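Local coordinates for protein beta-lactamase (Nostoc sp., PDB 6NHS) that probably hydrolyses beta-lactam antibiotics through a serine nucleophile, as a class D beta-lactamase, at residues N29-K34 against A242-E247; L38-N43 against Q163-L168. One frame throughout, in Å; residues are numbered along the deposited sequence.

In the fold
From the N terminus the chain forms helix 25-30, leaves it through a turn and enters strand 35-41. Interaction 1 sets that turn against helix 239-255, closing a loop of more than 200 residues that brings the two ends of the chain together beside the six-stranded antiparallel sheet. Interaction 2 starts just downstream, on strand 35-41, and closes a shorter loop onto helix 161-172. It is nested inside the first, and the two centres lie about 21 Å apart. Together they illustrate how the fold is assembled: interaction 1 joins the turn after the N-terminal helix to the C-terminal helix, whereas interaction 2 ties the sheet to a helix of the intervening helical region.

Interaction 1: N29-K34 against A242-E247; sequences NQLGIK and AAARIE. With EDO (1,2-ethanediol), chain E.
Leu31 and Ile33 flank the glycine of a Schellman motif that ends helix 25-30, and both reach helix 239-255, an arrangement that joins the two ends of a penicillin-recognising, beta-lactamase-type fold. Leu31 comes first. Its CD1 methyl lies 3.9 Å from Glu247 CG, the two side chains crossing at about a right angle, and the same methyl stands 4.3 Å from Ala244 CB. What Leu31 meets is thus the aliphatic part of the glutamate, whose chain bends at chi2 (61°) and whose OE2 is engaged in a salt bridge with Arg251; Leu31 also touches Val248 and Arg251 of the same helix. Gly32 follows with a positive phi of 66°, and its N makes a weak bond of 3.2 Å to Asn29 O. The reversal sends the chain out of the helix and carries Ile33 back toward the C-terminal helix. There two branches of the isoleucine converge on one methyl: Ile33 CD1 is 3.6 Å and CG2 3.9 Å from Ala244 CB. Ile33 also touches Val248 and, on the sheet, Ile234, while Lys34 pairs its backbone with Asp235 as the chain approaches strand 35-41. The other side of helix 239-255 is served by Arg245, whose CB is directed away from the turn. Its NE and its backbone N both bond to Ala242 O, arriving from opposite faces of that carbonyl; the NE bond ties the side chain, bent at chi3, back to its own helix. Gly205 O receives NH2, and a 1,2-ethanediol, probably from the crystallisation liquor and also bonded to Thr204, accepts a hydrogen bond from Arg245 NH1 through O2. The grip on the helix carbonyl is short: Arg245 NE stands 2.8 Å from Ala242 O, with an N-H...O angle of 157°.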
ATOM      1  N   ASN A  29      11.369  -8.888  17.347  1.00 56.25           N
ATOM      2  CA  ASN A  29      11.393  -9.225  18.764  1.00 65.26           C
ATOM      3  C   ASN A  29      11.953  -8.085  19.604  1.00 67.94           C
ATOM      4  O   ASN A  29      11.543  -7.916  20.758  1.00 71.39           O
ATOM      5  CB  ASN A  29      12.188 -10.510  18.979  1.00 71.45           C
ATOM      6  CG  ASN A  29      11.584 -11.695  18.239  1.00 77.19           C
ATOM      7  OD1 ASN A  29      10.363 -11.881  18.229  1.00 78.60           O
ATOM      8  ND2 ASN A  29      12.434 -12.493  17.604  1.00 78.96           N
ATOM      9  N   GLN A  30      12.871  -7.292  19.047  1.00 67.25           N
ATOM     10  CA  GLN A  30      13.384  -6.129  19.769  1.00 69.75           C
ATOM     11  C   GLN A  30      12.269  -5.131  20.051  1.00 66.27           C
ATOM     12  O   GLN A  30      12.156  -4.602  21.163  1.00 66.47           O
ATOM     13  CB  GLN A  30      14.506  -5.462  18.971  1.00 72.88           C
ATOM     14  CG  GLN A  30      15.724  -6.342  18.720  1.00 77.72           C
ATOM     15  CD  GLN A  30      16.841  -6.100  19.705  1.00 83.63           C
ATOM     16  OE1 GLN A  30      16.941  -5.023  20.289  1.00 86.97           O
ATOM     17  NE2 GLN A  30      17.694  -7.103  19.897  1.00 85.79           N
ATOM     18  N   LEU A  31      11.431  -4.865  19.051  1.00 60.24           N
ATOM     19  CA  LEU A  31      10.311  -3.946  19.198  1.00 58.38           C
ATOM     20  C   LEU A  31       9.086  -4.595  19.826  1.00 59.02           C
ATOM     21  O   LEU A  31       8.080  -3.908  20.030  1.00 61.72           O
ATOM     22  CB  LEU A  31       9.948  -3.355  17.835  1.00 54.51           C
ATOM     23  CG  LEU A  31      11.114  -2.617  17.180  1.00 55.86           C
ATOM     24  CD1 LEU A  31      10.775  -2.205  15.769  1.00 54.35           C
ATOM     25  CD2 LEU A  31      11.517  -1.397  18.011  1.00 59.02           C
ATOM     26  N   GLY A  32       9.144  -5.888  20.136  1.00 58.27           N
ATOM     27  CA  GLY A  32       8.038  -6.550  20.805  1.00 59.74           C
ATOM     28  C   GLY A  32       6.772  -6.646  19.985  1.00 60.31           C
ATOM     29  O   GLY A  32       5.674  -6.589  20.547  1.00 63.35           O
ATOM     30  N   ILE A  33       6.889  -6.795  18.669  1.00 56.72           N
ATOM     31  CA  ILE A  33       5.719  -6.883  17.806  1.00 53.50           C
ATOM     32  C   ILE A  33       5.713  -8.231  17.097  1.00 48.65           C
ATOM     33  O   ILE A  33       6.763  -8.821  16.815  1.00 47.87           O
ATOM     34  CB  ILE A  33       5.655  -5.727  16.781  1.00 53.82           C
ATOM     35  CG1 ILE A  33       6.571  -6.009  15.594  1.00 56.99           C
ATOM     36  CG2 ILE A  33       6.043  -4.398  17.430  1.00 52.34           C
ATOM     37  CD1 ILE A  33       6.533  -4.937  14.550  1.00 57.78           C
ATOM     38  N   LYS A  34       4.511  -8.724  16.821  1.00 46.00           N
ATOM     39  CA  LYS A  34       4.311  -9.935  16.043  1.00 46.65           C
ATOM     40  C   LYS A  34       3.981  -9.546  14.612  1.00 43.43           C
ATOM     41  O   LYS A  34       3.165  -8.647  14.382  1.00 42.61           O
ATOM     42  CB  LYS A  34       3.187 -10.786  16.635  1.00 53.37           C
ATOM     43  CG  LYS A  34       3.436 -11.224  18.066  1.00 62.36           C
ATOM     44  CD  LYS A  34       2.361 -12.188  18.537  1.00 69.93           C
ATOM     45  CE  LYS A  34       2.631 -12.675  19.955  1.00 76.24           C
ATOM     46  NZ  LYS A  34       1.583 -13.635  20.411  1.00 80.27           N
ATOM     47  N   ALA A 242       2.024   1.040  16.005  1.00 43.65           N
ATOM     48  CA  ALA A 242       1.850   1.572  14.656  1.00 43.78           C
ATOM     49  C   ALA A 242       3.161   2.099  14.086  1.00 44.39           C
ATOM     50  O   ALA A 242       3.447   1.915  12.898  1.00 42.82           O
ATOM     51  CB  ALA A 242       0.791   2.673  14.657  1.00 45.16           C
ATOM     52  N   ALA A 243       3.972   2.758  14.916  1.00 46.32           N
ATOM     53  CA  ALA A 243       5.260   3.259  14.451  1.00 45.02           C
ATOM     54  C   ALA A 243       6.196   2.133  14.027  1.00 44.78           C
ATOM     55  O   ALA A 243       7.117   2.369  13.235  1.00 45.04           O
ATOM     56  CB  ALA A 243       5.923   4.104  15.541  1.00 48.77           C
ATOM     57  N   ALA A 244       5.973   0.912  14.516  1.00 40.81           N
ATOM     58  CA  ALA A 244       6.844  -0.195  14.152  1.00 40.06           C
ATOM     59  C   ALA A 244       6.662  -0.630  12.704  1.00 43.31           C
ATOM     60  O   ALA A 244       7.531  -1.326  12.174  1.00 42.62           O
ATOM     61  CB  ALA A 244       6.607  -1.378  15.089  1.00 44.00           C
ATOM     62  N   ARG A 245       5.559  -0.236  12.054  1.00 41.93           N
ATOM     63  CA  ARG A 245       5.333  -0.601  10.656  1.00 37.87           C
ATOM     64  C   ARG A 245       6.511  -0.192   9.780  1.00 37.45           C
ATOM     65  O   ARG A 245       7.060  -1.005   9.029  1.00 37.68           O
ATOM     66  CB  ARG A 245       4.051   0.059  10.142  1.00 37.68           C
ATOM     67  CG  ARG A 245       2.762  -0.513  10.696  1.00 37.74           C
ATOM     68  CD  ARG A 245       1.585   0.308  10.216  1.00 36.31           C
ATOM     69  NE  ARG A 245       1.650   1.684  10.706  1.00 37.76           N
ATOM     70  CZ  ARG A 245       0.770   2.625  10.384  1.00 37.90           C
ATOM     71  NH1 ARG A 245       0.894   3.855  10.868  1.00 38.59           N
ATOM     72  NH2 ARG A 245      -0.241   2.329   9.578  1.00 33.87           N
ATOM     73  N   ILE A 246       6.912   1.075   9.871  1.00 35.75           N
ATOM     74  CA  ILE A 246       8.018   1.565   9.059  1.00 38.15           C
ATOM     75  C   ILE A 246       9.358   1.185   9.680  1.00 40.07           C
ATOM     76  O   ILE A 246      10.309   0.846   8.968  1.00 40.18           O
ATOM     77  CB  ILE A 246       7.872   3.085   8.860  1.00 37.90           C
ATOM     78  CG1 ILE A 246       6.689   3.365   7.924  1.00 38.62           C
ATOM     79  CG2 ILE A 246       9.160   3.702   8.329  1.00 37.27           C
ATOM     80  CD1 ILE A 246       6.357   4.809   7.754  1.00 38.85           C
ATOM     81  N   GLU A 247       9.443   1.199  11.014  1.00 43.51           N
ATOM     82  CA  GLU A 247      10.720   0.949  11.677  1.00 44.04           C
ATOM     83  C   GLU A 247      11.228  -0.468  11.418  1.00 43.20           C
ATOM     84  O   GLU A 247      12.430  -0.665  11.196  1.00 39.94           O
ATOM     85  CB  GLU A 247      10.588   1.223  13.175  1.00 46.05           C
ATOM     86  CG  GLU A 247      11.890   1.098  13.961  1.00 49.70           C
ATOM     87  CD  GLU A 247      12.971   2.066  13.499  1.00 49.19           C
ATOM     88  OE1 GLU A 247      12.639   3.097  12.883  1.00 49.45           O
ATOM     89  OE2 GLU A 247      14.159   1.784  13.749  1.00 50.90           O
TER
HETATM   90  C1  EDO E 304      -2.801   4.447   8.020  1.00 62.51           C
HETATM   91  O1  EDO E 304      -1.665   4.379   7.156  1.00 57.76           O
HETATM   92  C2  EDO E 304      -2.321   4.788   9.426  1.00 65.98           C
HETATM   93  O2  EDO E 304      -1.174   5.640   9.342  1.00 67.38           O

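Interaction 2: L38-N43 against Q163-L168; sequences LIYDRN and QQIEFL
The Tyr40 ring meets the CG2 methyl of Ile165 obliquely, and on the sheet it contacts the ring of Phe47, the two planes inclined at about 45°. A second flat group, the Arg42 guanidinium, has Asn43 OD1 at its edge and in its plane, gripped side-on by two nitrogens: NE at 3.2 Å, nearly in line with the C=O bond, and NH1 at 3.0 Å on a lone pair. This clasp belongs to the turn after the strand, not to the helix contact, which Ile165 carries alone from its side. Its CG2 lies 3.9 Å from Tyr40 CB; with Tyr40 CG anti to the backbone N (chi1 179°), the phenol end leads off from the helix. The other branch turns to Leu38, where Ile165 CG1 packs 3.8 Å from Leu38 CD2, and Ile165 CD1 rests 3.7 Å from Leu38 O. Ile39, between the two, points to the other side of the sheet and touches Leu256. Helix 161-172 in turn reaches helix 65-76 through Phe167. One isoleucine packed against alternate strand residues thus joins helix 161-172 to this face of the sheet, consistent with the antiparallel sheet and adjoining helical region of serine beta-lactamases.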
ATOM      1  N   LEU A  38       8.370  -9.538   3.879  1.00 33.64           N
ATOM      2  CA  LEU A  38       8.843 -10.195   2.674  1.00 33.75           C
ATOM      3  C   LEU A  38       9.558  -9.160   1.823  1.00 37.25           C
ATOM      4  O   LEU A  38       9.006  -8.087   1.557  1.00 34.86           O
ATOM      5  CB  LEU A  38       7.680 -10.820   1.900  1.00 32.96           C
ATOM      6  CG  LEU A  38       8.040 -11.677   0.693  1.00 38.39           C
ATOM      7  CD1 LEU A  38       8.862 -12.883   1.124  1.00 39.45           C
ATOM      8  CD2 LEU A  38       6.770 -12.114  -0.022  1.00 36.37           C
ATOM      9  N   ILE A  39      10.784  -9.465   1.413  1.00 34.29           N
ATOM     10  CA  ILE A  39      11.557  -8.579   0.549  1.00 34.37           C
ATOM     11  C   ILE A  39      11.961  -9.364  -0.690  1.00 35.17           C
ATOM     12  O   ILE A  39      12.419 -10.507  -0.584  1.00 36.85           O
ATOM     13  CB  ILE A  39      12.789  -8.002   1.272  1.00 38.70           C
ATOM     14  CG1 ILE A  39      12.352  -7.166   2.478  1.00 35.22           C
ATOM     15  CG2 ILE A  39      13.601  -7.126   0.332  1.00 35.51           C
ATOM     16  CD1 ILE A  39      13.505  -6.692   3.336  1.00 36.73           C
ATOM     17  N   TYR A  40      11.767  -8.763  -1.863  1.00 33.79           N
ATOM     18  CA  TYR A  40      12.078  -9.412  -3.133  1.00 35.46           C
ATOM     19  C   TYR A  40      13.139  -8.607  -3.869  1.00 36.56           C
ATOM     20  O   TYR A  40      12.911  -7.441  -4.221  1.00 33.45           O
ATOM     21  CB  TYR A  40      10.826  -9.570  -3.998  1.00 35.92           C
ATOM     22  CG  TYR A  40      11.108 -10.215  -5.334  1.00 39.21           C
ATOM     23  CD1 TYR A  40      11.548 -11.529  -5.406  1.00 42.01           C
ATOM     24  CD2 TYR A  40      10.932  -9.515  -6.522  1.00 38.48           C
ATOM     25  CE1 TYR A  40      11.815 -12.130  -6.620  1.00 44.57           C
ATOM     26  CE2 TYR A  40      11.195 -10.108  -7.744  1.00 38.64           C
ATOM     27  CZ  TYR A  40      11.634 -11.418  -7.783  1.00 41.79           C
ATOM     28  OH  TYR A  40      11.896 -12.029  -8.988  1.00 42.36           O
ATOM     29  N   ASP A  41      14.287  -9.240  -4.104  1.00 35.67           N
ATOM     30  CA  ASP A  41      15.406  -8.662  -4.846  1.00 37.53           C
ATOM     31  C   ASP A  41      15.147  -8.890  -6.332  1.00 40.93           C
ATOM     32  O   ASP A  41      15.193 -10.030  -6.808  1.00 39.01           O
ATOM     33  CB  ASP A  41      16.707  -9.317  -4.376  1.00 38.49           C
ATOM     34  CG  ASP A  41      17.949  -8.838  -5.121  1.00 39.71           C
ATOM     35  OD1 ASP A  41      17.877  -8.396  -6.288  1.00 39.21           O
ATOM     36  OD2 ASP A  41      19.038  -8.944  -4.523  1.00 41.42           O
ATOM     37  N   ARG A  42      14.881  -7.808  -7.070  1.00 37.38           N
ATOM     38  CA  ARG A  42      14.468  -7.958  -8.464  1.00 39.19           C
ATOM     39  C   ARG A  42      15.590  -8.517  -9.329  1.00 41.67           C
ATOM     40  O   ARG A  42      15.381  -9.472 -10.087  1.00 42.80           O
ATOM     41  CB  ARG A  42      13.992  -6.626  -9.034  1.00 38.52           C
ATOM     42  CG  ARG A  42      13.466  -6.774 -10.454  1.00 44.45           C
ATOM     43  CD  ARG A  42      13.439  -5.453 -11.188  1.00 50.09           C
ATOM     44  NE  ARG A  42      14.782  -4.936 -11.428  1.00 54.27           N
ATOM     45  CZ  ARG A  42      15.031  -3.741 -11.954  1.00 56.82           C
ATOM     46  NH1 ARG A  42      16.285  -3.340 -12.137  1.00 54.26           N
ATOM     47  NH2 ARG A  42      14.024  -2.946 -12.292  1.00 56.49           N
ATOM     48  N   ASN A  43      16.787  -7.924  -9.236  1.00 41.29           N
ATOM     49  CA  ASN A  43      17.889  -8.322 -10.108  1.00 41.32           C
ATOM     50  C   ASN A  43      18.280  -9.778  -9.889  1.00 42.81           C
ATOM     51  O   ASN A  43      18.633 -10.486 -10.841  1.00 41.63           O
ATOM     52  CB  ASN A  43      19.097  -7.412  -9.880  1.00 41.91           C
ATOM     53  CG  ASN A  43      18.896  -6.007 -10.441  1.00 42.42           C
ATOM     54  OD1 ASN A  43      17.834  -5.679 -10.967  1.00 42.88           O
ATOM     55  ND2 ASN A  43      19.918  -5.170 -10.317  1.00 43.88           N
ATOM     56  N   GLN A 163       1.078 -11.273  -2.235  1.00 28.63           N
ATOM     57  CA  GLN A 163       0.307 -10.667  -3.320  1.00 28.10           C
ATOM     58  C   GLN A 163       0.552  -9.164  -3.424  1.00 29.92           C
ATOM     59  O   GLN A 163       0.456  -8.597  -4.521  1.00 26.45           O
ATOM     60  CB  GLN A 163      -1.182 -10.971  -3.132  1.00 26.00           C
ATOM     61  CG  GLN A 163      -1.537 -12.462  -3.360  1.00 27.01           C
ATOM     62  CD  GLN A 163      -2.905 -12.829  -2.817  1.00 33.95           C
ATOM     63  OE1 GLN A 163      -3.531 -12.049  -2.094  1.00 28.97           O
ATOM     64  NE2 GLN A 163      -3.378 -14.025  -3.161  1.00 32.27           N
ATOM     65  N   GLN A 164       0.868  -8.497  -2.310  1.00 27.25           N
ATOM     66  CA  GLN A 164       1.319  -7.110  -2.406  1.00 26.83           C
ATOM     67  C   GLN A 164       2.583  -7.021  -3.250  1.00 27.75           C
ATOM     68  O   GLN A 164       2.689  -6.173  -4.144  1.00 27.09           O
ATOM     69  CB  GLN A 164       1.550  -6.527  -1.010  1.00 26.95           C
ATOM     70  CG  GLN A 164       0.286  -6.446  -0.144  1.00 25.10           C
ATOM     71  CD  GLN A 164      -0.394  -5.093  -0.219  1.00 28.05           C
ATOM     72  OE1 GLN A 164      -0.266  -4.373  -1.210  1.00 26.29           O
ATOM     73  NE2 GLN A 164      -1.127  -4.740   0.838  1.00 25.70           N
ATOM     74  N   ILE A 165       3.547  -7.909  -2.982  1.00 26.47           N
ATOM     75  CA  ILE A 165       4.790  -7.950  -3.751  1.00 32.79           C
ATOM     76  C   ILE A 165       4.496  -8.189  -5.229  1.00 31.06           C
ATOM     77  O   ILE A 165       4.991  -7.470  -6.104  1.00 28.87           O
ATOM     78  CB  ILE A 165       5.728  -9.036  -3.192  1.00 36.94           C
ATOM     79  CG1 ILE A 165       6.101  -8.739  -1.738  1.00 40.62           C
ATOM     80  CG2 ILE A 165       6.976  -9.162  -4.052  1.00 35.77           C
ATOM     81  CD1 ILE A 165       7.038  -7.590  -1.592  1.00 37.63           C
ATOM     82  N   GLU A 166       3.694  -9.217  -5.525  1.00 27.71           N
ATOM     83  CA  GLU A 166       3.395  -9.545  -6.917  1.00 29.86           C
ATOM     84  C   GLU A 166       2.773  -8.358  -7.642  1.00 28.85           C
ATOM     85  O   GLU A 166       3.165  -8.033  -8.769  1.00 27.18           O
ATOM     86  CB  GLU A 166       2.473 -10.769  -6.975  1.00 33.34           C
ATOM     87  CG  GLU A 166       1.757 -10.958  -8.296  1.00 41.33           C
ATOM     88  CD  GLU A 166       2.593 -11.665  -9.340  1.00 51.90           C
ATOM     89  OE1 GLU A 166       3.840 -11.575  -9.287  1.00 53.49           O
ATOM     90  OE2 GLU A 166       1.992 -12.324 -10.216  1.00 58.02           O
ATOM     91  N   PHE A 167       1.820  -7.685  -6.994  1.00 27.47           N
ATOM     92  CA  PHE A 167       1.183  -6.514  -7.585  1.00 28.02           C
ATOM     93  C   PHE A 167       2.205  -5.411  -7.859  1.00 28.05           C
ATOM     94  O   PHE A 167       2.256  -4.856  -8.963  1.00 28.35           O
ATOM     95  CB  PHE A 167       0.053  -6.039  -6.654  1.00 27.46           C
ATOM     96  CG  PHE A 167      -0.406  -4.623  -6.902  1.00 27.35           C
ATOM     97  CD1 PHE A 167      -0.911  -4.241  -8.135  1.00 25.55           C
ATOM     98  CD2 PHE A 167      -0.354  -3.677  -5.886  1.00 26.08           C
ATOM     99  CE1 PHE A 167      -1.332  -2.941  -8.359  1.00 23.36           C
ATOM    100  CE2 PHE A 167      -0.773  -2.376  -6.105  1.00 26.57           C
ATOM    101  CZ  PHE A 167      -1.268  -2.013  -7.341  1.00 25.28           C
ATOM    102  N   LEU A 168       3.052  -5.099  -6.875  1.00 26.76           N
ATOM    103  CA  LEU A 168       4.004  -4.003  -7.046  1.00 28.62           C
ATOM    104  C   LEU A 168       5.047  -4.329  -8.110  1.00 30.80           C
ATOM    105  O   LEU A 168       5.435  -3.458  -8.899  1.00 32.10           O
ATOM    106  CB  LEU A 168       4.683  -3.690  -5.715  1.00 28.91           C
ATOM    107  CG  LEU A 168       3.777  -3.068  -4.656  1.00 31.42           C
ATOM    108  CD1 LEU A 168       4.488  -3.030  -3.319  1.00 34.41           C
ATOM    109  CD2 LEU A 168       3.355  -1.662  -5.092  1.00 30.53           C
TER